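Local coordinates for hypothetical protein TTHA0849 (Thermus thermophilus, PDB 2D4R) that is of unknown function but, as a putative member of the START domain superfamily, probably binds a lipid or another hydrophobic ligand, at residues L20-L31 / L134-A145; E71-S79 / Y87-P95. All coordinates share one frame; numbering follows the deposited sequence.

Contact 1 of 2, residues L20-L31 / L134-A145; sequences LAKDLEGLKPYL and LLKGLEERVLAA
Tyr30 and Gly137 bring the two backbones closest, with their CA atoms 4.8 Å apart, where the 3-10 turn after helix 24-27 meets the C-terminal part of helix 120-144. Tyr30 O lies 3.2 Å from Gly137 CA, so any CB on Gly137 would run into that carbonyl. Toward Leu20 the backbones part, and Leu20 and Val142 are 6.7 Å apart at CA. The Tyr30 ring lies flat on the long helix: with CG beside its own backbone N (chi1 -60°), its centroid sits 4.1 Å from Arg141 CA, a CH-pi contact only 6° off the ring normal, while Ala144 CB touches CZ. In this helix-grip fold of the Bet v 1-like clan, the short helices 14-22 and 24-27 pack beside the long C-terminal helix, and Arg141 ties them to it. Its chain, bent at chi2 and chi3, inserts the guanidinium between Gly26 O over one face and Leu20 CD2 over the other. At the edge NH2 forms a salt bridge with Asp23 OD2 (3.1 Å), though the hydrogen bond within it is weak, and NE donates to a water that bonds to Leu20 O and Asp23 O. Asp23 serves twice, being also the N-cap of helix 24-27, its OD1 accepting from Gly26 N. Gly26 must be small, because a CB would strike NH2. Apolar contacts flank the polar group: Leu20 CD1 meets Val142 CG2 at 3.6 Å, Ala21 CB rests on the methyls of Leu138, and at the far end Leu31 CD1 meets Leu134 CD2.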
loop_
_atom_site.group_PDB
_atom_site.type_symbol
_atom_site.label_atom_id
_atom_site.label_comp_id
_atom_site.label_asym_id
_atom_site.label_seq_id
_atom_site.Cartn_x
_atom_site.Cartn_y
_atom_site.Cartn_z
ATOM N N LEU A 20 -10.645 -7.450 1.327
ATOM C CA LEU A 20 -9.987 -7.177 2.593
ATOM C C LEU A 20 -8.924 -6.089 2.487
ATOM O O LEU A 20 -8.651 -5.385 3.461
ATOM C CB LEU A 20 -9.353 -8.452 3.133
ATOM C CG LEU A 20 -10.359 -9.473 3.643
ATOM C CD1 LEU A 20 -9.661 -10.802 3.884
ATOM C CD2 LEU A 20 -11.001 -8.931 4.920
ATOM N N ALA A 21 -8.322 -5.944 1.311
ATOM C CA ALA A 21 -7.351 -4.870 1.102
ATOM C C ALA A 21 -8.059 -3.531 0.897
ATOM O O ALA A 21 -7.496 -2.467 1.152
ATOM C CB ALA A 21 -6.485 -5.185 -0.087
ATOM N N LYS A 22 -9.305 -3.593 0.445
ATOM C CA LYS A 22 -10.069 -2.394 0.136
ATOM C C LYS A 22 -10.578 -1.734 1.407
ATOM O O LYS A 22 -10.750 -0.519 1.463
ATOM C CB LYS A 22 -11.243 -2.744 -0.772
ATOM C CG LYS A 22 -12.091 -1.556 -1.164
ATOM C CD LYS A 22 -13.326 -2.010 -1.903
ATOM C CE LYS A 22 -14.314 -0.879 -2.056
ATOM N NZ LYS A 22 -15.437 -1.296 -2.931
ATOM N N ASP A 23 -10.819 -2.545 2.430
ATOM C CA ASP A 23 -11.192 -2.040 3.744
ATOM C C ASP A 23 -9.920 -1.639 4.464
ATOM O O ASP A 23 -9.425 -2.377 5.332
ATOM C CB ASP A 23 -11.919 -3.122 4.544
ATOM C CG ASP A 23 -12.138 -2.726 6.002
ATOM O OD1 ASP A 23 -12.143 -1.517 6.308
ATOM O OD2 ASP A 23 -12.309 -3.632 6.838
ATOM N N LEU A 24 -9.398 -0.471 4.087
ATOM C CA LEU A 24 -8.099 -0.017 4.563
ATOM C C LEU A 24 -8.076 0.083 6.082
ATOM O O LEU A 24 -7.081 -0.249 6.723
ATOM C CB LEU A 24 -7.762 1.347 3.964
ATOM C CG LEU A 24 -7.707 1.436 2.443
ATOM C CD1 LEU A 24 -7.505 2.882 2.001
ATOM C CD2 LEU A 24 -6.592 0.577 1.956
ATOM N N GLU A 25 -9.178 0.536 6.664
ATOM C CA GLU A 25 -9.180 0.762 8.090
ATOM C C GLU A 25 -9.147 -0.560 8.849
ATOM O O GLU A 25 -8.538 -0.646 9.917
ATOM C CB GLU A 25 -10.390 1.601 8.468
ATOM C CG GLU A 25 -10.328 2.977 7.836
ATOM C CD GLU A 25 -11.249 3.959 8.505
ATOM O OE1 GLU A 25 -12.298 3.514 9.009
ATOM O OE2 GLU A 25 -10.926 5.167 8.527
ATOM N N GLY A 26 -9.773 -1.591 8.281
ATOM C CA GLY A 26 -9.654 -2.921 8.839
ATOM C C GLY A 26 -8.274 -3.516 8.613
ATOM O O GLY A 26 -7.835 -4.394 9.351
ATOM N N LEU A 27 -7.583 -3.037 7.585
ATOM C CA LEU A 27 -6.255 -3.544 7.254
ATOM C C LEU A 27 -5.226 -2.910 8.185
ATOM O O LEU A 27 -4.210 -3.522 8.512
ATOM C CB LEU A 27 -5.908 -3.197 5.803
ATOM C CG LEU A 27 -5.081 -4.170 4.952
ATOM C CD1 LEU A 27 -4.768 -3.507 3.619
ATOM C CD2 LEU A 27 -3.810 -4.557 5.648
ATOM N N LYS A 28 -5.503 -1.683 8.612
ATOM C CA LYS A 28 -4.490 -0.856 9.257
ATOM C C LYS A 28 -3.776 -1.496 10.460
ATOM O O LYS A 28 -2.559 -1.357 10.598
ATOM C CB LYS A 28 -5.095 0.488 9.683
ATOM C CG LYS A 28 -4.030 1.550 9.995
ATOM C CD LYS A 28 -4.252 2.250 11.337
ATOM C CE LYS A 28 -4.034 1.329 12.534
ATOM N NZ LYS A 28 -3.867 2.111 13.801
ATOM N N PRO A 29 -4.515 -2.202 11.342
ATOM C CA PRO A 29 -3.868 -2.824 12.509
ATOM C C PRO A 29 -2.764 -3.837 12.209
ATOM O O PRO A 29 -1.970 -4.146 13.075
ATOM C CB PRO A 29 -5.032 -3.449 13.279
ATOM C CG PRO A 29 -6.230 -2.664 12.840
ATOM C CD PRO A 29 -5.979 -2.358 11.389
ATOM N N TYR A 30 -2.719 -4.352 10.986
ATOM C CA TYR A 30 -1.722 -5.356 10.611
ATOM C C TYR A 30 -0.564 -4.748 9.820
ATOM O O TYR A 30 0.341 -5.464 9.378
ATOM C CB TYR A 30 -2.375 -6.472 9.787
ATOM C CG TYR A 30 -3.472 -7.198 10.537
ATOM C CD1 TYR A 30 -4.779 -6.686 10.585
ATOM C CD2 TYR A 30 -3.199 -8.380 11.231
ATOM C CE1 TYR A 30 -5.780 -7.339 11.312
ATOM C CE2 TYR A 30 -4.192 -9.035 11.958
ATOM C CZ TYR A 30 -5.476 -8.508 11.992
ATOM O OH TYR A 30 -6.445 -9.156 12.710
ATOM N N LEU A 31 -0.602 -3.426 9.641
ATOM C CA LEU A 31 0.485 -2.687 8.998
ATOM C C LEU A 31 1.388 -2.035 10.056
ATOM O O LEU A 31 1.116 -0.940 10.559
ATOM C CB LEU A 31 -0.094 -1.620 8.064
ATOM C CG LEU A 31 -1.212 -2.088 7.119
ATOM C CD1 LEU A 31 -1.596 -0.969 6.200
ATOM C CD2 LEU A 31 -0.767 -3.283 6.300
ATOM N N LEU A 134 3.530 -4.056 3.692
ATOM C CA LEU A 134 2.119 -3.788 3.457
ATOM C C LEU A 134 1.450 -5.077 3.011
ATOM O O LEU A 134 0.291 -5.324 3.328
ATOM C CB LEU A 134 1.928 -2.683 2.401
ATOM C CG LEU A 134 2.108 -1.225 2.863
ATOM C CD1 LEU A 134 1.708 -0.271 1.755
ATOM C CD2 LEU A 134 1.254 -0.953 4.093
ATOM N N LEU A 135 2.197 -5.913 2.300
ATOM C CA LEU A 135 1.643 -7.154 1.757
ATOM C C LEU A 135 1.644 -8.307 2.759
ATOM O O LEU A 135 0.753 -9.150 2.751
ATOM C CB LEU A 135 2.420 -7.582 0.517
ATOM C CG LEU A 135 2.243 -6.771 -0.756
ATOM C CD1 LEU A 135 2.819 -7.583 -1.914
ATOM C CD2 LEU A 135 0.781 -6.471 -0.993
ATOM N N LYS A 136 2.657 -8.349 3.613
ATOM C CA LYS A 136 2.703 -9.354 4.663
ATOM C C LYS A 136 1.621 -9.031 5.693
ATOM O O LYS A 136 1.027 -9.926 6.288
ATOM C CB LYS A 136 4.093 -9.363 5.316
ATOM C CG LYS A 136 4.300 -10.453 6.354
ATOM C CD LYS A 136 3.938 -9.957 7.751
ATOM C CE LYS A 136 4.332 -10.979 8.793
ATOM N NZ LYS A 136 5.737 -11.419 8.584
ATOM N N GLY A 137 1.365 -7.741 5.887
ATOM C CA GLY A 137 0.279 -7.329 6.750
ATOM C C GLY A 137 -1.082 -7.689 6.173
ATOM O O GLY A 137 -2.011 -7.978 6.922
ATOM N N LEU A 138 -1.213 -7.674 4.849
ATOM C CA LEU A 138 -2.473 -8.081 4.218
ATOM C C LEU A 138 -2.672 -9.592 4.366
ATOM O O LEU A 138 -3.794 -10.051 4.584
ATOM C CB LEU A 138 -2.513 -7.663 2.729
ATOM C CG LEU A 138 -3.565 -8.321 1.818
ATOM C CD1 LEU A 138 -4.951 -8.082 2.386
ATOM C CD2 LEU A 138 -3.474 -7.767 0.398
ATOM N N GLU A 139 -1.579 -10.348 4.278
ATOM C CA GLU A 139 -1.591 -11.790 4.541
ATOM C C GLU A 139 -2.208 -12.043 5.901
ATOM O O GLU A 139 -3.040 -12.936 6.074
ATOM C CB GLU A 139 -0.165 -12.340 4.544
ATOM C CG GLU A 139 0.150 -13.324 3.440
ATOM C CD GLU A 139 0.082 -14.768 3.899
ATOM O OE1 GLU A 139 1.045 -15.525 3.651
ATOM O OE2 GLU A 139 -0.939 -15.150 4.502
ATOM N N GLU A 140 -1.792 -11.236 6.869
ATOM C CA GLU A 140 -2.185 -11.437 8.247
ATOM C C GLU A 140 -3.602 -10.961 8.503
ATOM O O GLU A 140 -4.237 -11.366 9.479
ATOM C CB GLU A 140 -1.209 -10.708 9.166
ATOM C CG GLU A 140 0.205 -11.271 9.099
ATOM C CD GLU A 140 1.153 -10.568 10.046
ATOM O OE1 GLU A 140 1.005 -9.339 10.210
ATOM O OE2 GLU A 140 2.039 -11.241 10.624
ATOM N N ARG A 141 -4.097 -10.091 7.628
ATOM C CA ARG A 141 -5.477 -9.642 7.735
ATOM C C ARG A 141 -6.346 -10.795 7.269
ATOM O O ARG A 141 -7.325 -11.158 7.917
ATOM C CB ARG A 141 -5.716 -8.427 6.834
ATOM C CG ARG A 141 -6.610 -7.340 7.410
ATOM C CD ARG A 141 -7.883 -7.872 8.030
ATOM N NE ARG A 141 -9.031 -6.999 7.764
ATOM C CZ ARG A 141 -10.215 -7.105 8.371
ATOM N NH1 ARG A 141 -10.413 -8.042 9.288
ATOM N NH2 ARG A 141 -11.211 -6.290 8.053
ATOM N N VAL A 142 -5.962 -11.374 6.137
ATOM C CA VAL A 142 -6.787 -12.355 5.452
ATOM C C VAL A 142 -6.899 -13.624 6.286
ATOM O O VAL A 142 -7.964 -14.242 6.335
ATOM C CB VAL A 142 -6.211 -12.690 4.039
ATOM C CG1 VAL A 142 -7.048 -13.747 3.361
ATOM C CG2 VAL A 142 -6.190 -11.437 3.177
ATOM N N LEU A 143 -5.810 -13.999 6.954
ATOM C CA LEU A 143 -5.832 -15.083 7.934
ATOM C C LEU A 143 -6.705 -14.754 9.150
ATOM O O LEU A 143 -7.499 -15.584 9.587
ATOM C CB LEU A 143 -4.412 -15.401 8.395
ATOM C CG LEU A 143 -4.279 -16.232 9.673
ATOM C CD1 LEU A 143 -5.002 -17.560 9.495
ATOM C CD2 LEU A 143 -2.801 -16.457 9.986
ATOM N N ALA A 144 -6.565 -13.546 9.688
ATOM C CA ALA A 144 -7.364 -13.136 10.840
ATOM C C ALA A 144 -8.851 -13.198 10.520
ATOM O O ALA A 144 -9.626 -13.800 11.262
ATOM C CB ALA A 144 -7.006 -11.733 11.257
ATOM N N ALA A 145 -9.250 -12.571 9.419
ATOM C CA ALA A 145 -10.655 -12.536 9.044
ATOM C C ALA A 145 -11.182 -13.897 8.556
ATOM O O ALA A 145 -12.378 -14.067 8.361
ATOM C CB ALA A 145 -10.867 -11.486 7.983
HETATM O O HOH W 1 -9.250 -4.835 5.827
#

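Contact 2 of 2, residues E71-S79 / Y87-P95; sequences ENLRNRFFS and YEGTWVFLP
Trp91 O is gripped by two groups of the neighbouring strand: Asn75 N donates to it at 2.9 Å, and Arg74 CA adds a CA-H...O contact at 3.4 Å. Gly89 O is held likewise, by Phe77 N and by Arg76 CA. The strands run antiparallel, with Asn75-Trp91 and Phe77-Gly89 as hydrogen-bonded pairs and Arg74-Val92, Arg76-Thr90 and Phe78-Glu88 as non-hydrogen-bonded ones. Phe77 stands in the crowded position between its backbone N and carbonyl carbon (chi1 66°), which swings the ring across to the partner strand and sets Gly89 N 3.5 Å above its centre. Glycine suits that site: a CB would press on Phe77 CZ, and the backbone angles would jam it against the preceding carbonyl. Such a cross-strand pair, an aromatic ring lying over a glycine, fits what is known as aromatic rescue of glycine. The two segments form the hairpin 74-82/86-95 in the middle of the curved sheet of the helix-grip fold, and, on the side of strand 58-69, Leu73 and Arg74 form a G1 bulge facing Asp69. Phe77 CE2 touches Tyr87 CE2 at 3.6 Å and CE1 touches Trp91 CD1, the rings inclined to one another in an aromatic cluster. With an alanine here the ring over Gly89 is gone, which would probably uncover that backbone and open a gap between Tyr87 and Trp91. Asn75 OD1 lies 3.2 Å from Trp91 CD1, amide and indole side by side with planes 65° apart, while ND2 makes a weak bond to Glu67 O. On the other face Glu88 runs alongside Phe78, OE2 at the ring edge, and its OE1 forms a salt bridge with Arg86; Thr90 CG2 packs against the Arg76 chain.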
loop_
_atom_site.group_PDB
_atom_site.type_symbol
_atom_site.label_atom_id
_atom_site.label_comp_id
_atom_site.label_asym_id
_atom_site.label_seq_id
_atom_site.Cartn_x
_atom_site.Cartn_y
_atom_site.Cartn_z
ATOM N N GLU A 71 -14.658 -4.889 -10.592
ATOM C CA GLU A 71 -14.795 -5.870 -11.667
ATOM C C GLU A 71 -13.549 -6.730 -11.843
ATOM O O GLU A 71 -13.623 -7.957 -11.841
ATOM C CB GLU A 71 -15.098 -5.156 -12.982
ATOM C CG GLU A 71 -16.560 -5.022 -13.274
ATOM C CD GLU A 71 -17.009 -6.054 -14.267
ATOM O OE1 GLU A 71 -16.672 -5.898 -15.461
ATOM O OE2 GLU A 71 -17.684 -7.022 -13.858
ATOM N N ASN A 72 -12.402 -6.077 -11.991
ATOM C CA ASN A 72 -11.171 -6.774 -12.332
ATOM C C ASN A 72 -10.214 -6.956 -11.156
ATOM O O ASN A 72 -9.064 -7.349 -11.347
ATOM C CB ASN A 72 -10.461 -6.035 -13.468
ATOM C CG ASN A 72 -11.308 -5.952 -14.732
ATOM O OD1 ASN A 72 -12.486 -6.310 -14.730
ATOM N ND2 ASN A 72 -10.707 -5.481 -15.816
ATOM N N LEU A 73 -10.682 -6.663 -9.945
ATOM C CA LEU A 73 -9.878 -6.866 -8.733
ATOM C C LEU A 73 -8.520 -6.166 -8.789
ATOM O O LEU A 73 -7.481 -6.785 -8.512
ATOM C CB LEU A 73 -9.657 -8.358 -8.493
ATOM C CG LEU A 73 -10.895 -9.228 -8.296
ATOM C CD1 LEU A 73 -10.468 -10.682 -8.102
ATOM C CD2 LEU A 73 -11.681 -8.737 -7.103
ATOM N N ARG A 74 -8.537 -4.888 -9.168
ATOM C CA ARG A 74 -7.339 -4.050 -9.200
ATOM C C ARG A 74 -7.667 -2.700 -8.565
ATOM O O ARG A 74 -8.832 -2.316 -8.454
ATOM C CB ARG A 74 -6.862 -3.757 -10.629
ATOM C CG ARG A 74 -6.932 -4.844 -11.672
ATOM C CD ARG A 74 -6.132 -4.358 -12.890
ATOM N NE ARG A 74 -6.396 -5.125 -14.102
ATOM C CZ ARG A 74 -6.955 -4.630 -15.204
ATOM N NH1 ARG A 74 -7.318 -3.353 -15.263
ATOM N NH2 ARG A 74 -7.151 -5.417 -16.252
ATOM N N ASN A 75 -6.627 -1.976 -8.173
ATOM C CA ASN A 75 -6.780 -0.626 -7.672
ATOM C C ASN A 75 -5.661 0.249 -8.235
ATOM O O ASN A 75 -4.600 -0.250 -8.590
ATOM C CB ASN A 75 -6.728 -0.654 -6.151
ATOM C CG ASN A 75 -6.079 0.575 -5.566
ATOM O OD1 ASN A 75 -4.894 0.566 -5.237
ATOM N ND2 ASN A 75 -6.852 1.643 -5.429
ATOM N N ARG A 76 -5.918 1.545 -8.345
ATOM C CA ARG A 76 -4.877 2.517 -8.661
ATOM C C ARG A 76 -4.886 3.604 -7.589
ATOM O O ARG A 76 -5.952 4.016 -7.136
ATOM C CB ARG A 76 -5.135 3.161 -10.025
ATOM C CG ARG A 76 -4.371 2.554 -11.164
ATOM C CD ARG A 76 -4.940 3.002 -12.505
ATOM N NE ARG A 76 -4.772 1.956 -13.509
ATOM C CZ ARG A 76 -3.592 1.487 -13.904
ATOM N NH1 ARG A 76 -3.527 0.534 -14.818
ATOM N NH2 ARG A 76 -2.474 1.975 -13.384
ATOM N N PHE A 77 -3.706 4.068 -7.185
ATOM C CA PHE A 77 -3.625 5.108 -6.167
ATOM C C PHE A 77 -2.595 6.173 -6.504
ATOM O O PHE A 77 -1.644 5.918 -7.238
ATOM C CB PHE A 77 -3.328 4.486 -4.786
ATOM C CG PHE A 77 -1.979 3.837 -4.679
ATOM C CD1 PHE A 77 -1.780 2.533 -5.128
ATOM C CD2 PHE A 77 -0.904 4.527 -4.139
ATOM C CE1 PHE A 77 -0.533 1.927 -5.047
ATOM C CE2 PHE A 77 0.352 3.928 -4.052
ATOM C CZ PHE A 77 0.532 2.620 -4.510
ATOM N N PHE A 78 -2.794 7.370 -5.968
ATOM C CA PHE A 78 -1.930 8.501 -6.275
ATOM C C PHE A 78 -2.046 9.466 -5.098
ATOM O O PHE A 78 -3.128 9.628 -4.548
ATOM C CB PHE A 78 -2.408 9.145 -7.598
ATOM C CG PHE A 78 -1.660 10.406 -8.011
ATOM C CD1 PHE A 78 -0.675 10.358 -8.999
ATOM C CD2 PHE A 78 -1.974 11.643 -7.446
ATOM C CE1 PHE A 78 -0.015 11.522 -9.418
ATOM C CE2 PHE A 78 -1.315 12.814 -7.864
ATOM C CZ PHE A 78 -0.338 12.749 -8.849
ATOM N N SER A 79 -0.936 10.081 -4.696
ATOM C CA SER A 79 -0.971 11.102 -3.648
ATOM C C SER A 79 -0.948 12.492 -4.257
ATOM O O SER A 79 0.012 12.865 -4.929
ATOM C CB SER A 79 0.230 10.971 -2.712
ATOM O OG SER A 79 0.145 11.962 -1.709
ATOM N N TYR A 87 3.700 9.730 -5.191
ATOM C CA TYR A 87 3.444 8.477 -4.512
ATOM C C TYR A 87 2.242 7.793 -5.147
ATOM O O TYR A 87 1.095 8.137 -4.873
ATOM C CB TYR A 87 3.175 8.730 -3.040
ATOM C CG TYR A 87 3.140 7.478 -2.192
ATOM C CD1 TYR A 87 4.254 7.089 -1.441
ATOM C CD2 TYR A 87 1.979 6.722 -2.086
ATOM C CE1 TYR A 87 4.197 5.981 -0.597
ATOM C CE2 TYR A 87 1.911 5.607 -1.250
ATOM C CZ TYR A 87 3.015 5.240 -0.508
ATOM O OH TYR A 87 2.930 4.132 0.319
ATOM N N GLU A 88 2.516 6.810 -5.995
ATOM C CA GLU A 88 1.476 6.237 -6.831
ATOM C C GLU A 88 1.814 4.817 -7.279
ATOM O O GLU A 88 2.984 4.394 -7.270
ATOM C CB GLU A 88 1.261 7.119 -8.066
ATOM C CG GLU A 88 2.449 7.138 -9.018
ATOM C CD GLU A 88 2.249 8.075 -10.195
ATOM O OE1 GLU A 88 2.955 9.098 -10.256
ATOM O OE2 GLU A 88 1.389 7.798 -11.059
ATOM N N GLY A 89 0.781 4.086 -7.688
ATOM C CA GLY A 89 1.003 2.722 -8.100
ATOM C C GLY A 89 -0.272 1.920 -8.217
ATOM O O GLY A 89 -1.360 2.460 -8.385
ATOM N N THR A 90 -0.147 0.612 -8.123
ATOM C CA THR A 90 -1.303 -0.241 -8.292
ATOM C C THR A 90 -1.196 -1.393 -7.318
ATOM O O THR A 90 -0.101 -1.830 -6.995
ATOM C CB THR A 90 -1.370 -0.807 -9.716
ATOM O OG1 THR A 90 -0.227 -1.635 -9.929
ATOM C CG2 THR A 90 -1.390 0.325 -10.753
ATOM N N TRP A 91 -2.345 -1.843 -6.824
ATOM C CA TRP A 91 -2.484 -3.171 -6.229
ATOM C C TRP A 91 -3.272 -4.032 -7.231
ATOM O O TRP A 91 -4.359 -3.645 -7.676
ATOM C CB TRP A 91 -3.273 -3.116 -4.914
ATOM C CG TRP A 91 -2.661 -2.270 -3.812
ATOM C CD1 TRP A 91 -2.376 -0.933 -3.858
ATOM C CD2 TRP A 91 -2.360 -2.693 -2.472
ATOM N NE1 TRP A 91 -1.931 -0.500 -2.637
ATOM C CE2 TRP A 91 -1.912 -1.555 -1.767
ATOM C CE3 TRP A 91 -2.428 -3.922 -1.802
ATOM C CZ2 TRP A 91 -1.542 -1.604 -0.423
ATOM C CZ3 TRP A 91 -2.057 -3.972 -0.462
ATOM C CH2 TRP A 91 -1.621 -2.816 0.213
ATOM N N VAL A 92 -2.729 -5.187 -7.595
ATOM C CA VAL A 92 -3.474 -6.127 -8.428
ATOM C C VAL A 92 -3.507 -7.506 -7.782
ATOM O O VAL A 92 -2.566 -7.914 -7.097
ATOM C CB VAL A 92 -2.864 -6.251 -9.866
ATOM C CG1 VAL A 92 -2.932 -4.888 -10.581
ATOM C CG2 VAL A 92 -1.403 -6.773 -9.793
ATOM N N PHE A 93 -4.610 -8.211 -7.993
ATOM C CA PHE A 93 -4.842 -9.465 -7.311
ATOM C C PHE A 93 -5.089 -10.535 -8.356
ATOM O O PHE A 93 -6.124 -10.569 -9.015
ATOM C CB PHE A 93 -6.029 -9.318 -6.356
ATOM C CG PHE A 93 -5.865 -8.187 -5.371
ATOM C CD1 PHE A 93 -5.952 -6.861 -5.795
ATOM C CD2 PHE A 93 -5.594 -8.443 -4.028
ATOM C CE1 PHE A 93 -5.768 -5.815 -4.901
ATOM C CE2 PHE A 93 -5.409 -7.403 -3.129
ATOM C CZ PHE A 93 -5.494 -6.082 -3.566
ATOM N N LEU A 94 -4.105 -11.405 -8.506
ATOM C CA LEU A 94 -4.098 -12.364 -9.598
ATOM C C LEU A 94 -4.383 -13.773 -9.092
ATOM O O LEU A 94 -3.956 -14.143 -7.994
ATOM C CB LEU A 94 -2.734 -12.347 -10.286
ATOM C CG LEU A 94 -2.173 -10.980 -10.690
ATOM C CD1 LEU A 94 -0.711 -11.141 -11.123
ATOM C CD2 LEU A 94 -3.013 -10.388 -11.815
ATOM N N PRO A 95 -5.098 -14.581 -9.893
ATOM C CA PRO A 95 -5.398 -15.949 -9.466
ATOM C C PRO A 95 -4.133 -16.784 -9.514
ATOM O O PRO A 95 -3.438 -16.799 -10.523
ATOM C CB PRO A 95 -6.447 -16.421 -10.471
ATOM C CG PRO A 95 -6.206 -15.592 -11.675
ATOM C CD PRO A 95 -5.738 -14.254 -11.179
HETATM O O HOH W 2 1.617 10.987 -6.291
#

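Contact 2 is nested along the chain within the loop that contact 1 closes: helices 14-22 and 24-27 come first, the hairpin 74-82/86-95 follows after three further strands, and helix 120-144 comes last. The centres lie about 15 Å apart, yet the two contacts touch. Ala21 CB meets Phe93 CZ at 3.7 Å and Leu135 CD2 meets Trp91 CZ3 at 3.8 Å, so the aromatic face of strand 86-95 packs against both helical elements. Contact 1 joins the helices to one another, and contact 2 joins two central strands of the curved sheet that wraps round the long helix. In START-like proteins a hydrophobic ligand usually lies between the sheet and the long helix; a similar role here is inferred.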